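Local coordinates for tetratricopeptide TPR_2 repeat protein (Thermobaculum terrenum, PDB 5DJS) that is of unknown function but pairs tetratricopeptide repeats with a glycosyltransferase family 41 region of GT-B type and holds uridine-5'-diphosphate in its pocket, at residues Asn312-Asp324 and Pro399-Asp411. The protein carries 1 engineered substitution. Numbering follows the deposited sequence.
Sequences NPPPDLPGWAPAD and PRTDLLATYNDID. With UDP (uridine-5'-diphosphate), chain E.
The proline-rich linker between the two parallel sheets of the GT-B fold, at Pro314-Asp324, runs along the helix that starts at Arg400 and the residues after it. Pro318 makes the main apolar contact. Its ring crosses the Leu404 side chain at about a right angle, with Pro318 CG 3.6 Å from Leu404 CB. The same CG lies 3.4 Å from Thr401 O, and Pro318 CB rests on Ala405 CB at 4.2 Å. Pro318 thus packs against the turn from Thr401 to Ala405, and Leu317 adds a contact on Leu404.

Further along, Asn408 faces Ala321. Ala321 N donates to Asn408 OD1 at 3.1 Å, with an N-H...O angle of 154°. The donor sits above the carbonyl plane, 62° out of it, and does not lie along a lone pair. Ala321 CB also packs against the amide carbon, Asn408 CG, at 3.5 Å. Asn408 CG lies anti to the carbonyl carbon (chi1 -75°), which turns the amide toward Ala321.

At the other end Asp316 OD2 approaches the methyl Thr401 CG2. Pro314 CG comes obliquely to the Arg400 guanidinium, 4.0 Å from NH2. Arg400 NH1 forms a salt bridge with Glu427, which also binds UDP. Trp320 NE1 hydrogen-bonds to Trp430 O, tying the linker to helix 423-430. The linker therefore lies against a helix whose Arg400 and Leu403 line the UDP pocket, in the C-terminal Rossmann-like half of a GT-B glycosyltransferase fold.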
loop_
_atom_site.group_PDB
_atom_site.type_symbol
_atom_site.label_atom_id
_atom_site.label_comp_id
_atom_site.label_asym_id
_atom_site.label_seq_id
_atom_site.Cartn_x
_atom_site.Cartn_y
_atom_site.Cartn_z
ATOM N N ASN A 312 -6.326 -14.914 8.267
ATOM C CA ASN A 312 -5.557 -16.006 8.885
ATOM C C ASN A 312 -4.073 -15.648 9.008
ATOM O O ASN A 312 -3.483 -15.159 8.047
ATOM C CB ASN A 312 -5.735 -17.324 8.112
ATOM C CG ASN A 312 -5.148 -17.271 6.713
ATOM O OD1 ASN A 312 -5.511 -16.410 5.923
ATOM N ND2 ASN A 312 -4.218 -18.163 6.417
ATOM N N PRO A 313 -3.459 -15.892 10.182
ATOM C CA PRO A 313 -2.086 -15.444 10.412
ATOM C C PRO A 313 -1.050 -16.396 9.839
ATOM O O PRO A 313 -1.375 -17.544 9.567
ATOM C CB PRO A 313 -1.986 -15.464 11.928
ATOM C CG PRO A 313 -2.783 -16.669 12.291
ATOM C CD PRO A 313 -3.934 -16.713 11.311
ATOM N N PRO A 314 0.202 -15.939 9.692
ATOM C CA PRO A 314 1.240 -16.848 9.214
ATOM C C PRO A 314 1.574 -17.937 10.251
ATOM O O PRO A 314 1.196 -17.812 11.426
ATOM C CB PRO A 314 2.438 -15.916 8.970
ATOM C CG PRO A 314 2.220 -14.778 9.903
ATOM C CD PRO A 314 0.731 -14.588 9.961
ATOM N N PRO A 315 2.273 -19.005 9.820
ATOM C CA PRO A 315 2.616 -20.074 10.760
ATOM C C PRO A 315 3.651 -19.649 11.820
ATOM O O PRO A 315 3.528 -20.049 12.977
ATOM C CB PRO A 315 3.163 -21.181 9.849
ATOM C CG PRO A 315 3.700 -20.460 8.655
ATOM C CD PRO A 315 2.836 -19.245 8.473
ATOM N N ASP A 316 4.624 -18.818 11.438
ATOM C CA ASP A 316 5.722 -18.403 12.333
ATOM C C ASP A 316 5.361 -17.224 13.273
ATOM O O ASP A 316 6.189 -16.335 13.508
ATOM C CB ASP A 316 6.990 -18.088 11.499
ATOM C CG ASP A 316 6.806 -16.905 10.531
ATOM O OD1 ASP A 316 5.659 -16.632 10.115
ATOM O OD2 ASP A 316 7.813 -16.252 10.181
ATOM N N LEU A 317 4.151 -17.246 13.843
ATOM C CA LEU A 317 3.643 -16.125 14.649
ATOM C C LEU A 317 4.297 -16.143 16.035
ATOM O O LEU A 317 4.257 -17.182 16.695
ATOM C CB LEU A 317 2.118 -16.207 14.799
ATOM C CG LEU A 317 1.408 -14.861 14.985
ATOM C CD1 LEU A 317 1.390 -14.101 13.669
ATOM C CD2 LEU A 317 -0.011 -15.040 15.497
ATOM N N PRO A 318 4.893 -15.008 16.484
ATOM C CA PRO A 318 5.671 -14.988 17.741
ATOM C C PRO A 318 5.005 -15.569 18.978
ATOM O O PRO A 318 5.705 -16.116 19.837
ATOM C CB PRO A 318 5.928 -13.500 17.964
ATOM C CG PRO A 318 6.028 -12.964 16.589
ATOM C CD PRO A 318 4.960 -13.694 15.814
ATOM N N GLY A 319 3.684 -15.444 19.086
ATOM C CA GLY A 319 2.973 -15.981 20.242
ATOM C C GLY A 319 3.063 -15.024 21.423
ATOM O O GLY A 319 4.103 -14.398 21.686
ATOM N N TRP A 320 1.958 -14.945 22.153
ATOM C CA TRP A 320 1.718 -13.853 23.087
ATOM C C TRP A 320 2.570 -14.009 24.338
ATOM O O TRP A 320 2.858 -15.126 24.766
ATOM C CB TRP A 320 0.237 -13.810 23.472
ATOM C CG TRP A 320 -0.719 -13.589 22.327
ATOM C CD1 TRP A 320 -0.441 -13.626 20.981
ATOM C CD2 TRP A 320 -2.121 -13.330 22.434
ATOM N NE1 TRP A 320 -1.582 -13.386 20.257
ATOM C CE2 TRP A 320 -2.628 -13.202 21.121
ATOM C CE3 TRP A 320 -3.000 -13.191 23.513
ATOM C CZ2 TRP A 320 -3.974 -12.945 20.858
ATOM C CZ3 TRP A 320 -4.343 -12.930 23.254
ATOM C CH2 TRP A 320 -4.816 -12.813 21.934
ATOM N N ALA A 321 2.968 -12.878 24.911
ATOM C CA ALA A 321 3.720 -12.844 26.167
ATOM C C ALA A 321 2.720 -12.645 27.313
ATOM O O ALA A 321 1.550 -12.313 27.063
ATOM C CB ALA A 321 4.749 -11.722 26.135
ATOM N N PRO A 322 3.161 -12.835 28.577
ATOM C CA PRO A 322 2.238 -12.573 29.702
ATOM C C PRO A 322 1.980 -11.067 30.025
ATOM O O PRO A 322 1.589 -10.754 31.150
ATOM C CB PRO A 322 2.908 -13.321 30.875
ATOM C CG PRO A 322 4.357 -13.384 30.518
ATOM C CD PRO A 322 4.406 -13.499 29.025
ATOM N N ALA A 323 2.139 -10.176 29.030
ATOM C CA ALA A 323 2.153 -8.702 29.182
ATOM C C ALA A 323 3.501 -8.212 29.738
ATOM O O ALA A 323 3.888 -8.627 30.828
ATOM C CB ALA A 323 0.985 -8.199 30.039
ATOM N N ASP A 324 4.202 -7.353 28.981
ATOM C CA ASP A 324 5.502 -6.743 29.372
ATOM C C ASP A 324 6.664 -7.734 29.223
ATOM O O ASP A 324 6.751 -8.733 29.929
ATOM C CB ASP A 324 5.442 -6.082 30.782
ATOM C CG ASP A 324 6.810 -5.636 31.310
ATOM O OD1 ASP A 324 7.610 -5.061 30.543
ATOM O OD2 ASP A 324 7.074 -5.855 32.513
ATOM N N PRO A 399 12.600 -6.677 10.953
ATOM C CA PRO A 399 11.972 -7.846 10.326
ATOM C C PRO A 399 10.537 -8.084 10.822
ATOM O O PRO A 399 10.159 -7.594 11.891
ATOM C CB PRO A 399 12.891 -9.005 10.739
ATOM C CG PRO A 399 14.230 -8.377 10.937
ATOM C CD PRO A 399 13.970 -6.977 11.425
ATOM N N ARG A 400 9.762 -8.828 10.036
ATOM C CA ARG A 400 8.322 -9.041 10.284
ATOM C C ARG A 400 8.011 -9.634 11.672
ATOM O O ARG A 400 7.245 -9.039 12.425
ATOM C CB ARG A 400 7.728 -9.907 9.156
ATOM C CG ARG A 400 6.350 -10.527 9.393
ATOM C CD ARG A 400 5.187 -9.836 8.682
ATOM N NE ARG A 400 4.286 -10.844 8.092
ATOM C CZ ARG A 400 2.985 -10.689 7.833
ATOM N NH1 ARG A 400 2.347 -9.552 8.106
ATOM N NH2 ARG A 400 2.303 -11.701 7.292
ATOM N N THR A 401 8.594 -10.786 12.004
ATOM C CA THR A 401 8.335 -11.441 13.301
ATOM C C THR A 401 8.892 -10.658 14.491
ATOM O O THR A 401 8.314 -10.711 15.579
ATOM C CB THR A 401 8.893 -12.882 13.376
ATOM O OG1 THR A 401 10.284 -12.880 13.048
ATOM C CG2 THR A 401 8.137 -13.818 12.430
ATOM N N ASP A 402 10.009 -9.953 14.295
ATOM C CA ASP A 402 10.536 -9.048 15.319
ATOM C C ASP A 402 9.548 -7.916 15.616
ATOM O O ASP A 402 9.393 -7.527 16.774
ATOM C CB ASP A 402 11.907 -8.468 14.917
ATOM C CG ASP A 402 13.034 -9.507 14.962
ATOM O OD1 ASP A 402 12.747 -10.715 15.054
ATOM O OD2 ASP A 402 14.219 -9.113 14.897
ATOM N N LEU A 403 8.879 -7.401 14.581
ATOM C CA LEU A 403 7.882 -6.333 14.753
ATOM C C LEU A 403 6.619 -6.846 15.424
ATOM O O LEU A 403 6.092 -6.203 16.336
ATOM C CB LEU A 403 7.523 -5.680 13.417
ATOM C CG LEU A 403 6.508 -4.520 13.463
ATOM C CD1 LEU A 403 7.181 -3.172 13.707
ATOM C CD2 LEU A 403 5.678 -4.485 12.190
ATOM N N LEU A 404 6.122 -7.982 14.956
ATOM C CA LEU A 404 5.015 -8.673 15.629
ATOM C C LEU A 404 5.278 -8.863 17.142
ATOM O O LEU A 404 4.406 -8.599 17.978
ATOM C CB LEU A 404 4.750 -10.035 14.960
ATOM C CG LEU A 404 3.679 -10.241 13.869
ATOM C CD1 LEU A 404 3.003 -8.969 13.394
ATOM C CD2 LEU A 404 4.258 -11.015 12.692
ATOM N N ALA A 405 6.491 -9.297 17.477
ATOM C CA ALA A 405 6.886 -9.536 18.867
ATOM C C ALA A 405 6.822 -8.275 19.739
ATOM O O ALA A 405 6.500 -8.390 20.917
ATOM C CB ALA A 405 8.279 -10.167 18.933
ATOM N N THR A 406 7.096 -7.088 19.175
ATOM C CA THR A 406 7.041 -5.822 19.950
ATOM C C THR A 406 5.617 -5.348 20.259
ATOM O O THR A 406 5.450 -4.381 20.990
ATOM C CB THR A 406 7.806 -4.635 19.289
ATOM O OG1 THR A 406 7.175 -4.269 18.058
ATOM C CG2 THR A 406 9.281 -4.965 19.055
ATOM N N TYR A 407 4.597 -5.988 19.692
ATOM C CA TYR A 407 3.216 -5.755 20.148
ATOM C C TYR A 407 2.962 -6.248 21.579
ATOM O O TYR A 407 2.057 -5.743 22.253
ATOM C CB TYR A 407 2.194 -6.391 19.204
ATOM C CG TYR A 407 1.820 -5.523 18.029
ATOM C CD1 TYR A 407 0.990 -4.416 18.196
ATOM C CD2 TYR A 407 2.275 -5.819 16.738
ATOM C CE1 TYR A 407 0.626 -3.626 17.117
ATOM C CE2 TYR A 407 1.921 -5.026 15.652
ATOM C CZ TYR A 407 1.091 -3.936 15.851
ATOM O OH TYR A 407 0.740 -3.155 14.789
ATOM N N ASN A 408 3.753 -7.224 22.030
ATOM C CA ASN A 408 3.703 -7.692 23.423
ATOM C C ASN A 408 3.951 -6.584 24.440
ATOM O O ASN A 408 3.394 -6.635 25.542
ATOM C CB ASN A 408 4.709 -8.823 23.666
ATOM C CG ASN A 408 4.255 -10.150 23.078
ATOM O OD1 ASN A 408 3.062 -10.440 23.029
ATOM N ND2 ASN A 408 5.211 -10.977 22.661
ATOM N N ASP A 409 4.772 -5.597 24.059
ATOM C CA ASP A 409 5.041 -4.415 24.884
ATOM C C ASP A 409 4.073 -3.240 24.660
ATOM O O ASP A 409 4.311 -2.158 25.199
ATOM C CB ASP A 409 6.488 -3.959 24.659
ATOM C CG ASP A 409 7.509 -5.085 24.886
ATOM O OD1 ASP A 409 7.220 -6.033 25.651
ATOM O OD2 ASP A 409 8.606 -5.023 24.293
ATOM N N ILE A 410 2.987 -3.456 23.907
ATOM C CA ILE A 410 1.987 -2.420 23.602
ATOM C C ILE A 410 0.644 -2.820 24.194
ATOM O O ILE A 410 0.187 -3.941 23.999
ATOM C CB ILE A 410 1.780 -2.242 22.072
ATOM C CG1 ILE A 410 3.104 -1.945 21.358
ATOM C CG2 ILE A 410 0.759 -1.140 21.753
ATOM C CD1 ILE A 410 3.780 -0.649 21.754
ATOM N N ASP A 411 -0.008 -1.880 24.866
ATOM C CA ASP A 411 -1.318 -2.123 25.480
ATOM C C ASP A 411 -2.466 -1.852 24.509
ATOM O O ASP A 411 -3.439 -2.606 24.463
ATOM C CB ASP A 411 -1.491 -1.248 26.727
ATOM C CG ASP A 411 -0.381 -1.454 27.734
ATOM O OD1 ASP A 411 -0.226 -2.599 28.201
ATOM O OD2 ASP A 411 0.343 -0.480 28.045
HETATM N N1 UDP E . 6.777 -3.767 8.450
HETATM C C2 UDP E . 8.073 -4.226 8.825
HETATM N N3 UDP E . 8.882 -3.431 9.552
HETATM C C4 UDP E . 8.486 -2.207 9.937
HETATM C C5 UDP E . 7.229 -1.726 9.596
HETATM C C6 UDP E . 6.383 -2.534 8.844
HETATM O O2 UDP E . 8.489 -5.361 8.490
HETATM O O4 UDP E . 9.244 -1.488 10.605
HETATM C "C1'" UDP E . 5.880 -4.636 7.657
HETATM C "C2'" UDP E . 4.659 -4.984 8.485
HETATM O "O2'" UDP E . 4.420 -6.383 8.313
HETATM C "C3'" UDP E . 3.561 -4.075 7.945
HETATM C "C4'" UDP E . 3.993 -3.728 6.521
HETATM O "O4'" UDP E . 5.398 -4.014 6.453
HETATM O "O3'" UDP E . 2.280 -4.691 7.962
HETATM C "C5'" UDP E . 3.778 -2.277 6.087
HETATM O "O5'" UDP E . 2.606 -1.686 6.645
HETATM P PA UDP E . 2.404 -0.080 6.556
HETATM O O1A UDP E . 2.382 0.279 5.090
HETATM O O2A UDP E . 3.425 0.547 7.479
HETATM O O3A UDP E . 0.956 0.260 7.196
HETATM P PB UDP E . -0.439 -0.401 6.715
HETATM O O1B UDP E . -0.208 -1.882 6.659
HETATM O O2B UDP E . -1.385 -0.046 7.815
HETATM O O3B UDP E . -0.745 0.257 5.391
#